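Local atomic coordinates of Lmo2470 protein (Listeria monocytogenes EGD-e, PDB entry 5HL3), a protein that is a calcium-binding leucine-rich-repeat internalin that interacts with the host protein afadin and facilitates crossing of the basement membrane by the bacterium. Residues R68-N73 / I92-H97; N133-S138 / S154-T159; G137-F142 / D161-F166. All blocks are in the same frame, centred on the assembly; numbering follows the deposited sequence.

Contact 1. Residues R68-N73 / I92-H97. With CA (calcium ion), chain I.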
# COMPACT_ATOMS: atom_id res chain seq x y z
N ARG A 68 -3.92 -35.33 4.23
CA ARG A 68 -3.65 -36.77 4.30
C ARG A 68 -2.28 -37.08 4.88
O ARG A 68 -1.96 -38.25 5.05
CB ARG A 68 -3.77 -37.39 2.91
CG ARG A 68 -5.20 -37.29 2.35
CD ARG A 68 -5.23 -37.43 0.84
NE ARG A 68 -4.79 -38.75 0.37
CZ ARG A 68 -5.59 -39.75 0.04
NH1 ARG A 68 -6.90 -39.66 0.18
NH2 ARG A 68 -5.08 -40.88 -0.42
N ALA A 69 -1.48 -36.06 5.18
CA ALA A 69 -0.14 -36.27 5.75
C ALA A 69 0.09 -35.30 6.89
O ALA A 69 -0.35 -34.15 6.82
CB ALA A 69 0.93 -36.07 4.68
N MSE A 70 0.77 -35.75 7.93
CA MSE A 70 1.10 -34.91 9.08
C MSE A 70 2.44 -34.24 8.89
O MSE A 70 3.45 -34.93 8.73
CB MSE A 70 1.11 -35.76 10.35
CG MSE A 70 1.39 -34.93 11.61
SE MSE A 70 0.14 -33.47 11.97
CE MSE A 70 -1.39 -34.61 12.29
N PHE A 71 2.44 -32.91 8.91
CA PHE A 71 3.65 -32.09 8.77
C PHE A 71 3.98 -31.47 10.14
O PHE A 71 3.58 -30.35 10.46
CB PHE A 71 3.42 -31.00 7.71
CG PHE A 71 3.11 -31.54 6.34
CD1 PHE A 71 4.12 -31.98 5.52
CD2 PHE A 71 1.79 -31.63 5.88
CE1 PHE A 71 3.85 -32.48 4.26
CE2 PHE A 71 1.52 -32.12 4.62
CZ PHE A 71 2.56 -32.56 3.81
N ASN A 72 4.72 -32.23 10.92
CA ASN A 72 5.02 -31.86 12.29
C ASN A 72 5.96 -30.68 12.42
O ASN A 72 5.88 -29.96 13.41
CB ASN A 72 5.63 -33.05 13.03
CG ASN A 72 4.62 -34.15 13.30
OD1 ASN A 72 3.57 -33.88 13.91
ND2 ASN A 72 4.93 -35.37 12.88
N ASN A 73 6.82 -30.47 11.42
CA ASN A 73 7.89 -29.45 11.51
C ASN A 73 7.85 -28.37 10.44
O ASN A 73 8.72 -27.51 10.39
CB ASN A 73 9.24 -30.15 11.51
CG ASN A 73 9.41 -31.04 12.70
OD1 ASN A 73 9.16 -30.61 13.84
ND2 ASN A 73 9.85 -32.26 12.48
N ILE A 92 -6.29 -26.52 6.93
CA ILE A 92 -6.22 -27.95 7.26
C ILE A 92 -5.55 -28.13 8.61
O ILE A 92 -4.92 -27.19 9.12
CB ILE A 92 -5.49 -28.76 6.16
CG1 ILE A 92 -4.05 -28.24 5.93
CG2 ILE A 92 -6.28 -28.69 4.84
CD1 ILE A 92 -3.21 -29.12 5.05
N THR A 93 -5.69 -29.32 9.19
CA THR A 93 -5.24 -29.55 10.55
C THR A 93 -3.84 -30.15 10.67
O THR A 93 -3.38 -30.38 11.78
CB THR A 93 -6.20 -30.53 11.26
OG1 THR A 93 -6.22 -31.76 10.55
CG2 THR A 93 -7.61 -29.93 11.38
N THR A 94 -3.17 -30.38 9.55
CA THR A 94 -1.90 -31.12 9.55
C THR A 94 -0.65 -30.27 9.37
O THR A 94 0.41 -30.80 9.10
CB THR A 94 -1.92 -32.21 8.47
OG1 THR A 94 -2.19 -31.61 7.21
CG2 THR A 94 -3.01 -33.27 8.78
N ILE A 95 -0.75 -28.95 9.53
CA ILE A 95 0.44 -28.06 9.53
C ILE A 95 0.29 -27.17 10.77
O ILE A 95 0.19 -25.93 10.68
CB ILE A 95 0.56 -27.21 8.25
CG1 ILE A 95 0.24 -28.05 7.00
CG2 ILE A 95 1.99 -26.65 8.17
CD1 ILE A 95 0.25 -27.21 5.72
N PRO A 96 0.31 -27.78 11.96
CA PRO A 96 0.00 -27.04 13.18
C PRO A 96 0.96 -25.92 13.52
O PRO A 96 0.55 -24.96 14.21
CB PRO A 96 0.06 -28.13 14.26
CG PRO A 96 0.89 -29.22 13.68
CD PRO A 96 0.53 -29.21 12.24
N HIS A 97 2.19 -25.99 13.02
CA HIS A 97 3.21 -24.98 13.36
C HIS A 97 3.50 -24.00 12.23
O HIS A 97 4.51 -23.33 12.24
CB HIS A 97 4.45 -25.69 13.90
CG HIS A 97 4.12 -26.57 15.06
ND1 HIS A 97 3.67 -26.06 16.26
CD2 HIS A 97 4.05 -27.92 15.18
CE1 HIS A 97 3.39 -27.05 17.08
NE2 HIS A 97 3.62 -28.20 16.46
CA CA I . 9.22 -29.51 15.83
O HOH W 1 3.60 -27.69 11.25
O HOH W 2 7.39 -28.32 15.08
O HOH W 3 8.01 -31.50 16.24
O HOH W 4 10.93 -28.49 14.32
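Thr94 O receives the backbone N-H of Phe71 in a 2.9 Å bond (Phe71 N to Thr94 O). The same oxygen lies at the edge of the Phe71 ring, near its plane, with Phe71 CD2 3.6 Å from Thr94 O. Further along, a water bridges the two segments: it donates to Phe71 O and accepts from His97 N. The segments run in nearly the same direction, 20° apart end to end, each leading into a strand of the parallel leucine-rich-repeat sheet, 76-79 and 100-103. Thr94 turns its side chain toward 68-73, and Thr94 CB comes within 3.0 Å of Ala69 O, while its hydroxyl bonds Leu66 O. The chain of the selenomethionine Met70, bent at chi2 (59°) and again at chi3, brings Met70 SE to 3.9 Å from Thr94 O, with Pro96 CD a little farther. On the inner side Phe71 and Ile95 point the same way, Phe71 CD2 lying 4.1 Å from Ile95 CG1, and helix 42-46 adds Leu45 to the Phe71 packing. At the far end the edge of the His97 ring meets Asn72 O, and Asn73 OD1 binds a calcium ion at 2.3 Å.

Contact 2. Residues N133-S138 / S154-T159. With CA (calcium ion), chain E.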
# COMPACT_ATOMS: atom_id res chain seq x y z
N ASN A 133 -2.48 -10.21 -6.16
CA ASN A 133 -3.60 -11.07 -6.49
C ASN A 133 -4.92 -10.40 -6.10
O ASN A 133 -5.01 -9.76 -5.05
CB ASN A 133 -3.39 -12.40 -5.79
CG ASN A 133 -2.09 -13.07 -6.24
OD1 ASN A 133 -1.98 -13.46 -7.38
ND2 ASN A 133 -1.10 -13.16 -5.35
N ASN A 134 -5.91 -10.52 -6.96
CA ASN A 134 -7.20 -9.88 -6.68
C ASN A 134 -7.89 -10.59 -5.51
O ASN A 134 -8.19 -11.79 -5.59
CB ASN A 134 -8.09 -9.99 -7.92
CG ASN A 134 -9.47 -9.45 -7.68
OD1 ASN A 134 -9.61 -8.38 -7.16
ND2 ASN A 134 -10.48 -10.24 -7.99
N LEU A 135 -8.17 -9.88 -4.44
CA LEU A 135 -8.85 -10.48 -3.30
C LEU A 135 -10.30 -10.81 -3.65
O LEU A 135 -11.02 -9.99 -4.22
CB LEU A 135 -8.81 -9.56 -2.08
CG LEU A 135 -9.40 -10.14 -0.80
CD1 LEU A 135 -8.47 -11.19 -0.27
CD2 LEU A 135 -9.63 -9.05 0.23
N ILE A 136 -10.73 -12.04 -3.32
CA ILE A 136 -12.12 -12.44 -3.43
C ILE A 136 -12.77 -12.15 -2.07
O ILE A 136 -12.31 -12.67 -1.05
CB ILE A 136 -12.21 -13.94 -3.71
CG1 ILE A 136 -11.51 -14.30 -5.01
CG2 ILE A 136 -13.68 -14.36 -3.78
CD1 ILE A 136 -11.32 -15.79 -5.15
N GLY A 137 -13.78 -11.30 -2.05
CA GLY A 137 -14.46 -10.96 -0.80
C GLY A 137 -13.69 -9.96 0.04
O GLY A 137 -13.08 -9.03 -0.47
N SER A 138 -13.79 -10.11 1.35
CA SER A 138 -13.21 -9.16 2.32
C SER A 138 -12.07 -9.79 3.10
O SER A 138 -11.90 -11.01 3.13
CB SER A 138 -14.28 -8.70 3.31
OG SER A 138 -15.31 -7.99 2.66
N SER A 154 -0.72 -5.82 -0.82
CA SER A 154 -0.60 -4.74 -1.82
C SER A 154 -1.17 -5.18 -3.16
O SER A 154 -1.01 -6.35 -3.54
CB SER A 154 0.88 -4.39 -1.99
OG SER A 154 1.04 -3.40 -2.98
N GLU A 155 -1.83 -4.27 -3.89
CA GLU A 155 -2.32 -4.57 -5.26
C GLU A 155 -3.25 -5.77 -5.28
O GLU A 155 -2.99 -6.79 -5.94
CB GLU A 155 -1.18 -4.74 -6.27
CG GLU A 155 -1.71 -4.59 -7.69
CD GLU A 155 -0.67 -4.74 -8.75
OE1 GLU A 155 0.04 -5.76 -8.76
OE2 GLU A 155 -0.61 -3.86 -9.63
N MSE A 156 -4.38 -5.61 -4.61
CA MSE A 156 -5.38 -6.67 -4.52
C MSE A 156 -6.78 -6.19 -4.76
O MSE A 156 -7.73 -6.93 -4.52
CB MSE A 156 -5.34 -7.35 -3.13
CG MSE A 156 -3.96 -7.97 -2.80
SE MSE A 156 -4.02 -9.07 -1.19
CE MSE A 156 -4.87 -10.63 -1.99
N LEU A 157 -6.94 -4.97 -5.29
CA LEU A 157 -8.26 -4.33 -5.48
C LEU A 157 -9.10 -4.29 -4.19
O LEU A 157 -10.31 -4.56 -4.21
CB LEU A 157 -8.98 -4.94 -6.66
CG LEU A 157 -8.32 -4.62 -8.01
CD1 LEU A 157 -8.99 -5.46 -9.07
CD2 LEU A 157 -8.39 -3.17 -8.36
N ILE A 158 -8.46 -3.93 -3.08
CA ILE A 158 -9.15 -3.83 -1.82
C ILE A 158 -9.80 -2.45 -1.70
O ILE A 158 -9.14 -1.43 -1.90
CB ILE A 158 -8.19 -4.08 -0.65
CG1 ILE A 158 -7.71 -5.54 -0.72
CG2 ILE A 158 -8.89 -3.83 0.70
CD1 ILE A 158 -6.53 -5.86 0.16
N THR A 159 -11.10 -2.44 -1.39
CA THR A 159 -11.86 -1.21 -1.11
C THR A 159 -12.10 -1.11 0.39
O THR A 159 -11.93 -2.10 1.14
CB THR A 159 -13.16 -1.13 -1.94
OG1 THR A 159 -13.85 -2.38 -1.86
CG2 THR A 159 -12.82 -0.82 -3.40
CA CA E . -12.24 -5.96 -3.80
O HOH W 5 -10.50 -7.31 -4.58
O HOH W 6 -12.80 -8.20 -3.06
O HOH W 7 -13.41 -3.93 -4.25
O HOH W 8 -13.44 -6.69 -5.62
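A calcium site of the leucine-rich-repeat domain sits where the turn after strand 150-152 meets the short strand 134-135 of the preceding turn. Its direct protein ligand from these segments is Leu157 O, 2.4 Å from the calcium ion; Glu162 supplies the other protein ligand, and four waters complete the sphere. Two of those waters tie the metal to 133-138: one donates to both Leu135 O and Gly137 O, while another lies 2.8 Å from Leu135 O and equally close to Met156 O. A third donates to Thr159 OG1.

The backbones are joined directly by Leu135 N to Met156 O, 3.0 Å and nearly straight at the hydrogen (170°). Met156 O is thus approached by both this N-H and a calcium-bound water, which couples the strand to the metal's second shell. Two residues before Leu135, Asn133 O is lined by the selenomethionine Met156: Met156 CG lies 3.1 Å from Asn133 O, and a CA-H...O contact of 3.2 Å joins Met156 CA to Asn133 O.

The bend of the Met156 chain at chi3 (77°) tucks its methyl between Asn133 O and Leu135, where Met156 CE and Leu135 CD1 are 4.0 Å apart. The other branch of Leu135 crosses Ile158, with Leu135 CD2 4.1 Å from Ile158 CG1, so the leucine fork spans two side chains of the opposing turn. On the outer side Asn134 OD1 rests against Leu157, 3.5 Å from Leu157 CB, and Asn134 ND2 bonds Asn113 OD1 in the adjoining strand 113-114. Asn180 OD1, from the following coil, accepts N-H bonds from both Met156 and Ile158; such asparagine-to-backbone bonds are characteristic of leucine-rich repeats.

Contact 3. Residues G137-F142 / D161-F166. With CA (calcium ion), chain E.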
# COMPACT_ATOMS: atom_id res chain seq x y z
N GLY A 137 -13.78 -11.30 -2.05
CA GLY A 137 -14.46 -10.96 -0.80
C GLY A 137 -13.69 -9.96 0.04
O GLY A 137 -13.08 -9.03 -0.47
N SER A 138 -13.79 -10.11 1.35
CA SER A 138 -13.21 -9.16 2.32
C SER A 138 -12.07 -9.79 3.10
O SER A 138 -11.90 -11.01 3.13
CB SER A 138 -14.28 -8.70 3.31
OG SER A 138 -15.31 -7.99 2.66
N ILE A 139 -11.26 -8.94 3.70
CA ILE A 139 -10.26 -9.41 4.65
C ILE A 139 -11.03 -9.72 5.94
O ILE A 139 -11.74 -8.85 6.45
CB ILE A 139 -9.21 -8.31 5.00
CG1 ILE A 139 -8.51 -7.81 3.72
CG2 ILE A 139 -8.17 -8.83 6.02
CD1 ILE A 139 -7.65 -6.58 3.95
N PRO A 140 -10.91 -10.95 6.47
CA PRO A 140 -11.65 -11.26 7.72
C PRO A 140 -11.12 -10.50 8.92
O PRO A 140 -9.93 -10.12 8.97
CB PRO A 140 -11.40 -12.77 7.93
CG PRO A 140 -10.35 -13.15 7.02
CD PRO A 140 -10.14 -12.11 5.97
N ASP A 141 -12.01 -10.27 9.91
CA ASP A 141 -11.57 -9.76 11.21
C ASP A 141 -11.06 -11.02 11.95
O ASP A 141 -11.79 -11.67 12.67
CB ASP A 141 -12.72 -9.07 11.93
CG ASP A 141 -12.30 -8.38 13.21
OD1 ASP A 141 -11.09 -8.19 13.44
OD2 ASP A 141 -13.21 -8.05 14.01
N PHE A 142 -9.79 -11.33 11.71
CA PHE A 142 -9.20 -12.61 12.14
C PHE A 142 -9.48 -12.93 13.58
O PHE A 142 -9.27 -12.09 14.45
CB PHE A 142 -7.69 -12.60 11.98
CG PHE A 142 -7.21 -12.13 10.63
CD1 PHE A 142 -7.32 -12.94 9.49
CD2 PHE A 142 -6.63 -10.86 10.50
CE1 PHE A 142 -6.87 -12.46 8.27
CE2 PHE A 142 -6.16 -10.41 9.30
CZ PHE A 142 -6.28 -11.21 8.20
N ASP A 161 -14.71 -1.00 2.26
CA ASP A 161 -15.73 -1.89 2.82
C ASP A 161 -15.19 -3.31 3.08
O ASP A 161 -15.86 -4.11 3.72
CB ASP A 161 -16.95 -1.96 1.88
CG ASP A 161 -16.59 -2.52 0.49
OD1 ASP A 161 -15.67 -1.99 -0.12
OD2 ASP A 161 -17.18 -3.51 0.00
N GLU A 162 -13.99 -3.61 2.59
CA GLU A 162 -13.38 -4.94 2.70
C GLU A 162 -12.30 -5.01 3.77
O GLU A 162 -11.70 -6.07 3.98
CB GLU A 162 -12.77 -5.31 1.33
CG GLU A 162 -13.83 -5.51 0.24
CD GLU A 162 -13.31 -5.58 -1.19
OE1 GLU A 162 -12.11 -5.29 -1.42
OE2 GLU A 162 -14.15 -5.87 -2.09
N LEU A 163 -12.07 -3.90 4.49
CA LEU A 163 -10.98 -3.77 5.47
C LEU A 163 -11.52 -3.50 6.87
O LEU A 163 -12.00 -2.38 7.15
CB LEU A 163 -10.05 -2.63 5.04
CG LEU A 163 -8.91 -2.26 6.00
CD1 LEU A 163 -7.99 -3.40 6.25
CD2 LEU A 163 -8.18 -1.06 5.47
N PRO A 164 -11.50 -4.49 7.75
CA PRO A 164 -12.04 -4.26 9.10
C PRO A 164 -11.10 -3.52 10.03
O PRO A 164 -9.92 -3.39 9.76
CB PRO A 164 -12.28 -5.68 9.62
CG PRO A 164 -11.35 -6.52 8.90
CD PRO A 164 -11.03 -5.86 7.57
N ASN A 165 -11.65 -3.02 11.13
CA ASN A 165 -10.88 -2.38 12.17
C ASN A 165 -10.45 -3.51 13.10
O ASN A 165 -11.07 -3.79 14.13
CB ASN A 165 -11.74 -1.31 12.85
CG ASN A 165 -10.92 -0.35 13.66
OD1 ASN A 165 -9.90 -0.70 14.23
ND2 ASN A 165 -11.36 0.89 13.71
N PHE A 166 -9.36 -4.17 12.71
CA PHE A 166 -8.97 -5.48 13.31
C PHE A 166 -9.02 -5.55 14.82
O PHE A 166 -8.32 -4.81 15.50
CB PHE A 166 -7.56 -5.87 12.88
CG PHE A 166 -7.37 -5.96 11.39
CD1 PHE A 166 -7.86 -7.04 10.68
CD2 PHE A 166 -6.65 -4.99 10.71
CE1 PHE A 166 -7.67 -7.16 9.31
CE2 PHE A 166 -6.45 -5.11 9.33
CZ PHE A 166 -6.96 -6.19 8.64
CA CA E . -12.24 -5.96 -3.80
O HOH W 6 -12.80 -8.20 -3.06
O HOH W 9 -16.98 -6.61 4.11
O HOH W 7 -13.41 -3.93 -4.25
O HOH W 8 -13.44 -6.69 -5.62
O HOH W 5 -10.50 -7.31 -4.58
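Glu162 CG stands anti to the carbonyl carbon (chi1 -66°) and the chain then extends (chi2 167°), carrying the carboxylate, whose CD packs against Gly137 O, to the calcium ion, while Ile139 CG2, anti to its backbone N, is directed at the Phe166 ring. The metal is held by both carboxylate oxygens, Glu162 OE1 at 2.5 Å and Glu162 OE2 at 2.6 Å; OE1 also accepts the N-H of Thr159. Behind the site, Ile139 N bonds Glu162 O at 2.9 Å. A water joins Ser138 OG to Asp161 O. The segments are matching parts of successive leucine-rich-repeat coils: each precedes the next strand of the parallel sheet, 150-152 and 174-176 respectively, and Phe142 and Phe166 lie side by side. Those rings point the same way with planes at 7°, but slid apart: their centroids are 5.6 Å apart and they barely overlap. Inside, Ile139 CD1 and Leu163 CD1 lie 3.9 Å apart, and Ile139 CG2 meets the Phe166 edge 3.7 Å from Phe166 CE1. Pro164 CD packs 3.3 Å from Ile139 O. Asp141 sets its CB against Pro164 and its OD1 3.4 Å from Phe166 CA, while OD2 accepts from Asn167 ND2.

In the fold
All three contacts join neighbouring turns of the leucine-rich-repeat region, whose strands form one parallel sheet running from 50-53 to 260-261. Contact 1 comes first along the chain, near the N-terminal end of that sheet, and closes before the others open; its centre is about 28 Å from that of contact 2 and about 27 Å from that of contact 3. Contacts 2 and 3 are consecutive portions of one interface between the coil that follows strand 127-129 and the coil that follows strand 150-152, with centres about 11 Å apart. They share Gly137, Ser138 and one calcium ion, bound by Leu157 from contact 2 and Glu162 from contact 3. The metal thus links the two contacts, consistent with calcium helping to fix this part of the coil.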